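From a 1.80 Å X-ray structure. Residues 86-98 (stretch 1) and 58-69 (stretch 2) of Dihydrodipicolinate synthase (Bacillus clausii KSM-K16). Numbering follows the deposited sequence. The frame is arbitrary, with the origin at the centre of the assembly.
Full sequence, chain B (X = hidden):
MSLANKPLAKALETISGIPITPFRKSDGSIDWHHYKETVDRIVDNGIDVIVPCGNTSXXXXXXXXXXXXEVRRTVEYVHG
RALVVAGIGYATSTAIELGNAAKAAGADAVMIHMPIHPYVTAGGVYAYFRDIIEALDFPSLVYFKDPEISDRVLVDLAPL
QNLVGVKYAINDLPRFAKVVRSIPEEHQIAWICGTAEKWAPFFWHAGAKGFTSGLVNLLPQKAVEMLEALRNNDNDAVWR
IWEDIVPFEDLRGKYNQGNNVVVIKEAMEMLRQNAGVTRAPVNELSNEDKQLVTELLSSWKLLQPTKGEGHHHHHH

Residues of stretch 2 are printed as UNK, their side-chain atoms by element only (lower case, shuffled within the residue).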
ATOM      1  N   ALA B  86      14.816  -8.462  -8.849  1.00 12.48           N
ATOM      2  CA  ALA B  86      14.464  -7.099  -8.471  1.00 13.00           C
ATOM      3  C   ALA B  86      12.987  -6.865  -8.173  1.00 12.44           C
ATOM      4  O   ALA B  86      12.123  -7.096  -9.021  1.00 12.28           O
ATOM      5  CB  ALA B  86      14.930  -6.127  -9.560  1.00 11.76           C
ATOM      6  N   GLY B  87      12.704  -6.398  -6.962  1.00 12.89           N
ATOM      7  CA  GLY B  87      11.334  -6.104  -6.599  1.00 12.00           C
ATOM      8  C   GLY B  87      10.902  -4.836  -7.316  1.00 12.84           C
ATOM      9  O   GLY B  87      11.664  -3.863  -7.379  1.00 12.40           O
ATOM     10  N   ILE B  88       9.695  -4.852  -7.876  1.00 11.94           N
ATOM     11  CA  ILE B  88       9.146  -3.691  -8.573  1.00 13.11           C
ATOM     12  C   ILE B  88       7.677  -3.542  -8.184  1.00 13.77           C
ATOM     13  O   ILE B  88       7.074  -4.474  -7.639  1.00 14.77           O
ATOM     14  CB  ILE B  88       9.269  -3.829 -10.122  1.00 12.93           C
ATOM     15  CG1 ILE B  88       8.450  -5.020 -10.625  1.00 13.18           C
ATOM     16  CG2 ILE B  88      10.732  -4.005 -10.515  1.00 13.07           C
ATOM     17  CD1 ILE B  88       8.477  -5.169 -12.153  1.00 13.98           C
ATOM     18  N   GLY B  89       7.099  -2.373  -8.445  1.00 13.99           N
ATOM     19  CA  GLY B  89       5.706  -2.158  -8.083  1.00 15.32           C
ATOM     20  C   GLY B  89       5.160  -0.800  -8.496  1.00 14.61           C
ATOM     21  O   GLY B  89       5.715  -0.159  -9.387  1.00 15.05           O
ATOM     22  N   TYR B  90       4.078  -0.377  -7.838  1.00 13.15           N
ATOM     23  CA  TYR B  90       3.401   0.898  -8.095  1.00 13.77           C
ATOM     24  C   TYR B  90       2.538   0.854  -9.358  1.00 14.98           C
ATOM     25  O   TYR B  90       2.146  -0.222  -9.804  1.00 16.39           O
ATOM     26  CB  TYR B  90       4.423   2.035  -8.191  1.00 14.02           C
ATOM     27  CG  TYR B  90       5.226   2.230  -6.923  1.00 13.87           C
ATOM     28  CD1 TYR B  90       4.601   2.594  -5.729  1.00 15.94           C
ATOM     29  CD2 TYR B  90       6.613   2.060  -6.918  1.00 15.47           C
ATOM     30  CE1 TYR B  90       5.336   2.786  -4.561  1.00 15.58           C
ATOM     31  CE2 TYR B  90       7.359   2.253  -5.754  1.00 15.62           C
ATOM     32  CZ  TYR B  90       6.713   2.616  -4.582  1.00 15.25           C
ATOM     33  OH  TYR B  90       7.448   2.817  -3.431  1.00 14.94           O
ATOM     34  N   ALA B  91       2.229   2.019  -9.923  1.00 13.51           N
ATOM     35  CA  ALA B  91       1.420   2.078 -11.138  1.00 14.45           C
ATOM     36  C   ALA B  91       2.093   1.232 -12.220  1.00 14.34           C
ATOM     37  O   ALA B  91       3.319   1.112 -12.240  1.00 14.38           O
ATOM     38  CB  ALA B  91       1.283   3.529 -11.604  1.00 13.14           C
ATOM     39  N   THR B  92       1.307   0.655 -13.126  1.00 15.85           N
ATOM     40  CA  THR B  92       1.881  -0.189 -14.172  1.00 16.56           C
ATOM     41  C   THR B  92       3.049   0.447 -14.925  1.00 16.67           C
ATOM     42  O   THR B  92       4.077  -0.199 -15.125  1.00 16.42           O
ATOM     43  CB  THR B  92       0.809  -0.654 -15.195  1.00 19.09           C
ATOM     44  OG1 THR B  92       0.245   0.477 -15.864  1.00 23.12           O
ATOM     45  CG2 THR B  92      -0.293  -1.411 -14.488  1.00 17.71           C
ATOM     46  N   SER B  93       2.910   1.705 -15.333  1.00 16.66           N
ATOM     47  CA  SER B  93       3.992   2.368 -16.060  1.00 16.11           C
ATOM     48  C   SER B  93       5.241   2.458 -15.184  1.00 15.62           C
ATOM     49  O   SER B  93       6.361   2.276 -15.659  1.00 15.45           O
ATOM     50  CB  SER B  93       3.573   3.776 -16.494  1.00 17.18           C
ATOM     51  OG  SER B  93       3.354   4.613 -15.372  1.00 18.23           O
ATOM     52  N   THR B  94       5.035   2.750 -13.905  1.00 14.44           N
ATOM     53  CA  THR B  94       6.132   2.863 -12.948  1.00 15.02           C
ATOM     54  C   THR B  94       6.809   1.507 -12.742  1.00 14.73           C
ATOM     55  O   THR B  94       8.036   1.412 -12.703  1.00 15.20           O
ATOM     56  CB  THR B  94       5.615   3.373 -11.592  1.00 14.41           C
ATOM     57  OG1 THR B  94       4.956   4.629 -11.783  1.00 14.40           O
ATOM     58  CG2 THR B  94       6.765   3.555 -10.604  1.00 15.35           C
ATOM     59  N   ALA B  95       6.004   0.456 -12.608  1.00 13.36           N
ATOM     60  CA  ALA B  95       6.546  -0.885 -12.413  1.00 13.63           C
ATOM     61  C   ALA B  95       7.384  -1.259 -13.631  1.00 14.40           C
ATOM     62  O   ALA B  95       8.461  -1.844 -13.503  1.00 13.69           O
ATOM     63  CB  ALA B  95       5.412  -1.887 -12.224  1.00 12.45           C
ATOM     64  N   ILE B  96       6.885  -0.916 -14.815  1.00 14.79           N
ATOM     65  CA  ILE B  96       7.601  -1.218 -16.045  1.00 15.08           C
ATOM     66  C   ILE B  96       8.916  -0.444 -16.099  1.00 16.18           C
ATOM     67  O   ILE B  96       9.925  -0.966 -16.568  1.00 17.07           O
ATOM     68  CB  ILE B  96       6.728  -0.895 -17.281  1.00 15.24           C
ATOM     69  CG1 ILE B  96       5.520  -1.838 -17.303  1.00 16.42           C
ATOM     70  CG2 ILE B  96       7.545  -1.056 -18.567  1.00 15.19           C
ATOM     71  CD1 ILE B  96       4.447  -1.462 -18.313  1.00 18.27           C
ATOM     72  N   GLU B  97       8.902   0.794 -15.609  1.00 16.13           N
ATOM     73  CA  GLU B  97      10.109   1.620 -15.582  1.00 16.76           C
ATOM     74  C   GLU B  97      11.144   0.970 -14.664  1.00 16.46           C
ATOM     75  O   GLU B  97      12.319   0.844 -15.022  1.00 15.72           O
ATOM     76  CB  GLU B  97       9.788   3.028 -15.068  1.00 19.11           C
ATOM     77  CG  GLU B  97      10.997   3.957 -15.012  1.00 23.41           C
ATOM     78  CD  GLU B  97      10.651   5.342 -14.487  1.00 26.55           C
ATOM     79  OE1 GLU B  97       9.686   5.950 -14.998  1.00 29.68           O
ATOM     80  OE2 GLU B  97      11.346   5.828 -13.572  1.00 25.60           O
ATOM     81  N   LEU B  98      10.704   0.561 -13.477  1.00 14.52           N
ATOM     82  CA  LEU B  98      11.597  -0.089 -12.520  1.00 15.61           C
ATOM     83  C   LEU B  98      12.096  -1.419 -13.078  1.00 14.74           C
ATOM     84  O   LEU B  98      13.256  -1.781 -12.895  1.00 14.43           O
ATOM     85  CB  LEU B  98      10.875  -0.331 -11.187  1.00 15.10           C
ATOM     86  CG  LEU B  98      10.618   0.869 -10.270  1.00 14.91           C
ATOM     87  CD1 LEU B  98       9.632   0.459  -9.178  1.00 15.66           C
ATOM     88  CD2 LEU B  98      11.925   1.347  -9.654  1.00 15.16           C
ATOM     89  N   UNK B  58      12.394  -2.889   2.840  1.00 12.13           N
ATOM     90  CA  UNK B  58      11.628  -1.661   3.049  1.00 10.70           C
ATOM     91  C   UNK B  58      11.487  -0.884   1.739  1.00 10.11           C
ATOM     92  O   UNK B  58      11.668   0.331   1.676  1.00  9.94           O
ATOM     93  c   UNK B  58      12.851  -0.593   6.585  1.00 12.47           C
ATOM     94  o   UNK B  58      14.015  -0.934   6.909  1.00 12.33           O
ATOM     95  o   UNK B  58      12.257   0.390   7.087  1.00 12.69           O
ATOM     96  c   UNK B  58      12.273  -0.798   4.134  1.00 11.67           C
ATOM     97  c   UNK B  58      12.144  -1.405   5.522  1.00 10.81           C
ATOM     98  N   UNK B  59      11.145  -1.626   0.691  1.00 11.08           N
ATOM     99  CA  UNK B  59      10.948  -1.084  -0.647  1.00 11.10           C
ATOM    100  C   UNK B  59      10.111   0.197  -0.693  1.00 11.40           C
ATOM    101  O   UNK B  59      10.504   1.188  -1.317  1.00 10.64           O
ATOM    102  c   UNK B  59       9.856  -1.688  -2.866  1.00 11.04           C
ATOM    103  c   UNK B  59       8.096  -1.291  -4.478  1.00 13.90           C
ATOM    104  c   UNK B  59       9.041  -0.876  -5.412  1.00 13.00           C
ATOM    105  c   UNK B  59      10.389  -0.865  -5.073  1.00 10.96           C
ATOM    106  c   UNK B  59      10.788  -1.269  -3.804  1.00 12.17           C
ATOM    107  c   UNK B  59      10.291  -2.164  -1.514  1.00 11.85           C
ATOM    108  c   UNK B  59       8.507  -1.694  -3.213  1.00 11.91           C
ATOM    109  N   UNK B  60       8.957   0.185  -0.034  1.00 10.30           N
ATOM    110  CA  UNK B  60       8.078   1.348  -0.052  1.00 10.19           C
ATOM    111  C   UNK B  60       8.600   2.579   0.676  1.00 11.90           C
ATOM    112  O   UNK B  60       8.030   3.664   0.552  1.00 11.68           O
ATOM    113  c   UNK B  60       5.064  -0.440  -2.685  1.00 10.48           C
ATOM    114  c   UNK B  60       5.670   0.425  -1.780  1.00 11.10           C
ATOM    115  o   UNK B  60       4.166  -2.586  -3.196  1.00 12.25           O
ATOM    116  c   UNK B  60       5.998   0.011  -0.491  1.00  9.51           C
ATOM    117  c   UNK B  60       5.702  -1.302  -0.125  1.00 11.66           C
ATOM    118  c   UNK B  60       5.093  -2.180  -1.025  1.00 12.61           C
ATOM    119  c   UNK B  60       4.778  -1.736  -2.304  1.00 12.63           C
ATOM    120  c   UNK B  60       6.697   0.951   0.466  1.00 11.17           C
ATOM    121  N   UNK B  61       9.686   2.415   1.426  1.00 11.31           N
ATOM    122  CA  UNK B  61      10.288   3.545   2.140  1.00 10.91           C
ATOM    123  C   UNK B  61      11.408   4.149   1.288  1.00 11.92           C
ATOM    124  O   UNK B  61      12.055   5.124   1.683  1.00 10.97           O
ATOM    125  c   UNK B  61      10.842   3.079   3.483  1.00  9.86           C
ATOM    126  N   UNK B  62      11.634   3.567   0.113  1.00 12.23           N
ATOM    127  CA  UNK B  62      12.672   4.054  -0.795  1.00 12.37           C
ATOM    128  C   UNK B  62      12.081   4.911  -1.906  1.00 12.44           C
ATOM    129  O   UNK B  62      10.953   4.688  -2.341  1.00 11.81           O
ATOM    130  c   UNK B  62      15.127   2.330   0.281  1.00 12.74           C
ATOM    131  c   UNK B  62      13.405   2.876  -1.453  1.00 11.95           C
ATOM    132  c   UNK B  62      14.013   1.769  -0.587  1.00 11.96           C
ATOM    133  c   UNK B  62      14.541   0.663  -1.499  1.00 13.42           C
ATOM    134  N   UNK B  63      12.841   5.898  -2.366  1.00 13.63           N
ATOM    135  CA  UNK B  63      12.373   6.718  -3.475  1.00 13.63           C
ATOM    136  C   UNK B  63      12.585   5.816  -4.691  1.00 13.75           C
ATOM    137  O   UNK B  63      13.265   4.790  -4.589  1.00 12.49           O
ATOM    138  c   UNK B  63      13.227   7.975  -3.615  1.00 12.98           C
ATOM    139  o   UNK B  63      14.554   7.631  -3.969  1.00 13.85           O
ATOM    140  N   UNK B  64      12.007   6.178  -5.830  1.00 13.86           N
ATOM    141  CA  UNK B  64      12.175   5.367  -7.033  1.00 14.91           C
ATOM    142  C   UNK B  64      13.647   5.263  -7.408  1.00 15.62           C
ATOM    143  O   UNK B  64      14.113   4.211  -7.844  1.00 15.37           O
ATOM    144  c   UNK B  64       9.868   5.902  -8.144  1.00 20.13           C
ATOM    145  c   UNK B  64      11.394   5.969  -8.205  1.00 15.84           C
ATOM    146  c   UNK B  64       9.284   6.479  -9.439  1.00 22.02           C
ATOM    147  c   UNK B  64       9.421   4.448  -7.960  1.00 19.98           C
ATOM    148  N   UNK B  65      14.378   6.360  -7.241  1.00 14.78           N
ATOM    149  CA  UNK B  65      15.798   6.372  -7.572  1.00 15.02           C
ATOM    150  C   UNK B  65      16.599   5.487  -6.615  1.00 14.19           C
ATOM    151  O   UNK B  65      17.543   4.816  -7.030  1.00 14.26           O
ATOM    152  o   UNK B  65      19.246   6.702  -9.317  1.00 28.01           O
ATOM    153  c   UNK B  65      18.161   7.319  -9.236  1.00 24.57           C
ATOM    154  o   UNK B  65      17.371   7.433 -10.199  1.00 22.81           O
ATOM    155  c   UNK B  65      17.801   7.969  -7.908  1.00 22.16           C
ATOM    156  c   UNK B  65      16.326   7.815  -7.547  1.00 16.75           C
ATOM    157  N   UNK B  66      16.234   5.485  -5.336  1.00 12.62           N
ATOM    158  CA  UNK B  66      16.937   4.649  -4.371  1.00 13.17           C
ATOM    159  C   UNK B  66      16.671   3.176  -4.666  1.00 13.44           C
ATOM    160  O   UNK B  66      17.550   2.330  -4.482  1.00 12.62           O
ATOM    161  c   UNK B  66      16.528   6.530  -0.986  1.00 15.17           C
ATOM    162  o   UNK B  66      15.319   6.358  -0.729  1.00 14.10           O
ATOM    163  c   UNK B  66      17.002   6.284  -2.404  1.00 13.00           C
ATOM    164  c   UNK B  66      16.491   4.968  -2.944  1.00 13.27           C
ATOM    165  o   UNK B  66      17.358   6.898  -0.131  1.00 15.56           O
ATOM    166  N   UNK B  67      15.457   2.869  -5.116  1.00 13.24           N
ATOM    167  CA  UNK B  67      15.100   1.490  -5.443  1.00 13.72           C
ATOM    168  C   UNK B  67      15.955   1.016  -6.618  1.00 14.96           C
ATOM    169  O   UNK B  67      16.499  -0.087  -6.596  1.00 13.51           O
ATOM    170  c   UNK B  67      13.622   1.396  -5.802  1.00 13.92           C
ATOM    171  N   UNK B  68      16.069   1.855  -7.646  1.00 14.83           N
ATOM    172  CA  UNK B  68      16.865   1.503  -8.816  1.00 14.62           C
ATOM    173  C   UNK B  68      18.323   1.303  -8.427  1.00 14.94           C
ATOM    174  O   UNK B  68      18.957   0.331  -8.842  1.00 16.21           O
ATOM    175  c   UNK B  68      15.371   3.939 -11.461  1.00 18.05           C
ATOM    176  c   UNK B  68      15.402   2.749 -10.508  1.00 15.96           C
ATOM    177  n   UNK B  68      13.909   5.326 -12.949  1.00 21.66           N
ATOM    178  c   UNK B  68      13.998   4.092 -12.105  1.00 19.74           C
ATOM    179  c   UNK B  68      16.772   2.599  -9.881  1.00 15.95           C
ATOM    180  N   UNK B  69      18.852   2.228  -7.633  1.00 15.04           N
ATOM    181  CA  UNK B  69      20.240   2.151  -7.193  1.00 15.70           C
ATOM    182  C   UNK B  69      20.490   0.898  -6.359  1.00 14.52           C
ATOM    183  O   UNK B  69      21.555   0.288  -6.454  1.00 13.50           O
ATOM    184  o   UNK B  69      24.293   3.332  -6.668  1.00 20.58           O
ATOM    185  c   UNK B  69      20.606   3.399  -6.380  1.00 17.68           C
ATOM    186  c   UNK B  69      22.047   3.446  -5.855  1.00 20.21           C
ATOM    187  c   UNK B  69      23.094   3.561  -6.956  1.00 23.22           C
ATOM    188  o   UNK B  69      22.725   3.888  -8.105  1.00 24.01           O
TER
HETATM  189  O   HOH W   1      10.181   2.536  -3.682  1.00 16.71           O
HETATM  190  O   HOH W   2       2.983  -1.870  -5.631  1.00 15.40           O
HETATM  191  O   HOH W   3       5.995   4.230  -1.002  1.00 24.51           O

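Position 58 has three side-chain carbons in a row, the third carrying two oxygens. It lies out of reach of stretch 1. It is Glu-58.

Position 59 has one carbon and then a plain ring of six carbons. The ring lies along the backbone from Gly-87 to Gly-89 and against Tyr-90. This is Phe-59. Its CZ is 3.6 Å from Tyr-90 CE2 and 4.0 Å from Leu-98 CD1, which sits at the ring edge.

Position 60 repeats the six-carbon ring but adds one oxygen. The ring meets Tyr-90. It is Tyr-60. Its ring edge is turned toward the face of Tyr-90, offset, with the planes at 84°. Tyr-60 CD1 is 3.4 Å from Tyr-90 OH. A water links Tyr-60 OH (2.8 Å from the water O) to Tyr-90 N (2.9 Å from the water O).

Position 61 has a single carbon, pointing away from stretch 1. It is Ala-61.

Position 62 has four carbons, forked at the second. The side chain stays 6.3 Å or more from stretch 1. This is Leu-62. Its backbone O receives a hydrogen bond from a water, which in turn accepts one from Tyr-90 OH.

Position 63 has one carbon and one oxygen. Its CA-to-CB bond points away from stretch 1, and the side chain makes no contact there. It is Ser-63. It caps the helix that follows: OG accepts from the backbone N of position 66, at 3.0 Å.

Position 64 again has four carbons forked at the second. The fork meets Tyr-90, Thr-94 and Leu-98. This is Leu-64. Its CD2 is 3.7 Å from Tyr-90 CE2, 3.9 Å from Thr-94 CG2 and 4.2 Å from Leu-98 CD1.

Positions 65 and 66 each have three carbons, the last with two oxygens. Neither touches stretch 1. They are Glu-65 and Glu-66. Glu-66 OE1 in turn accepts a hydrogen bond from Ser-63 N at 3.0 Å.

Position 67 has one carbon, directed toward stretch 1. It is Ala-67, with CB 4.2 Å from Leu-98 CD2.

Position 68 has four carbons in a row ending in nitrogen. The nitrogen reaches the Glu-97 carboxylate, and the chain lies against Leu-98. This is Lys-68. The extended chain brings NZ to 2.7 Å from Glu-97 OE2, a hydrogen-bonded salt bridge. Its CG is 3.8 Å from Leu-98 CD2.

Position 69 has three carbons, the third with two oxygens, and is out of reach. It is Glu-69.

The contact is mainly apolar. Tyr-90 packs against Phe-59, Tyr-60 and Leu-64, while Leu-98 meets Phe-59, Leu-64, Ala-67 and Lys-68. Waters satisfy polar groups around the tyrosines. The helix axes stay 11.4 Å apart at closest approach, and side chains fill the gap. Lys-68 and Glu-97 add a charged link beside Leu-98.

Stretch 2 (58-69) EFYALSLEEAKE
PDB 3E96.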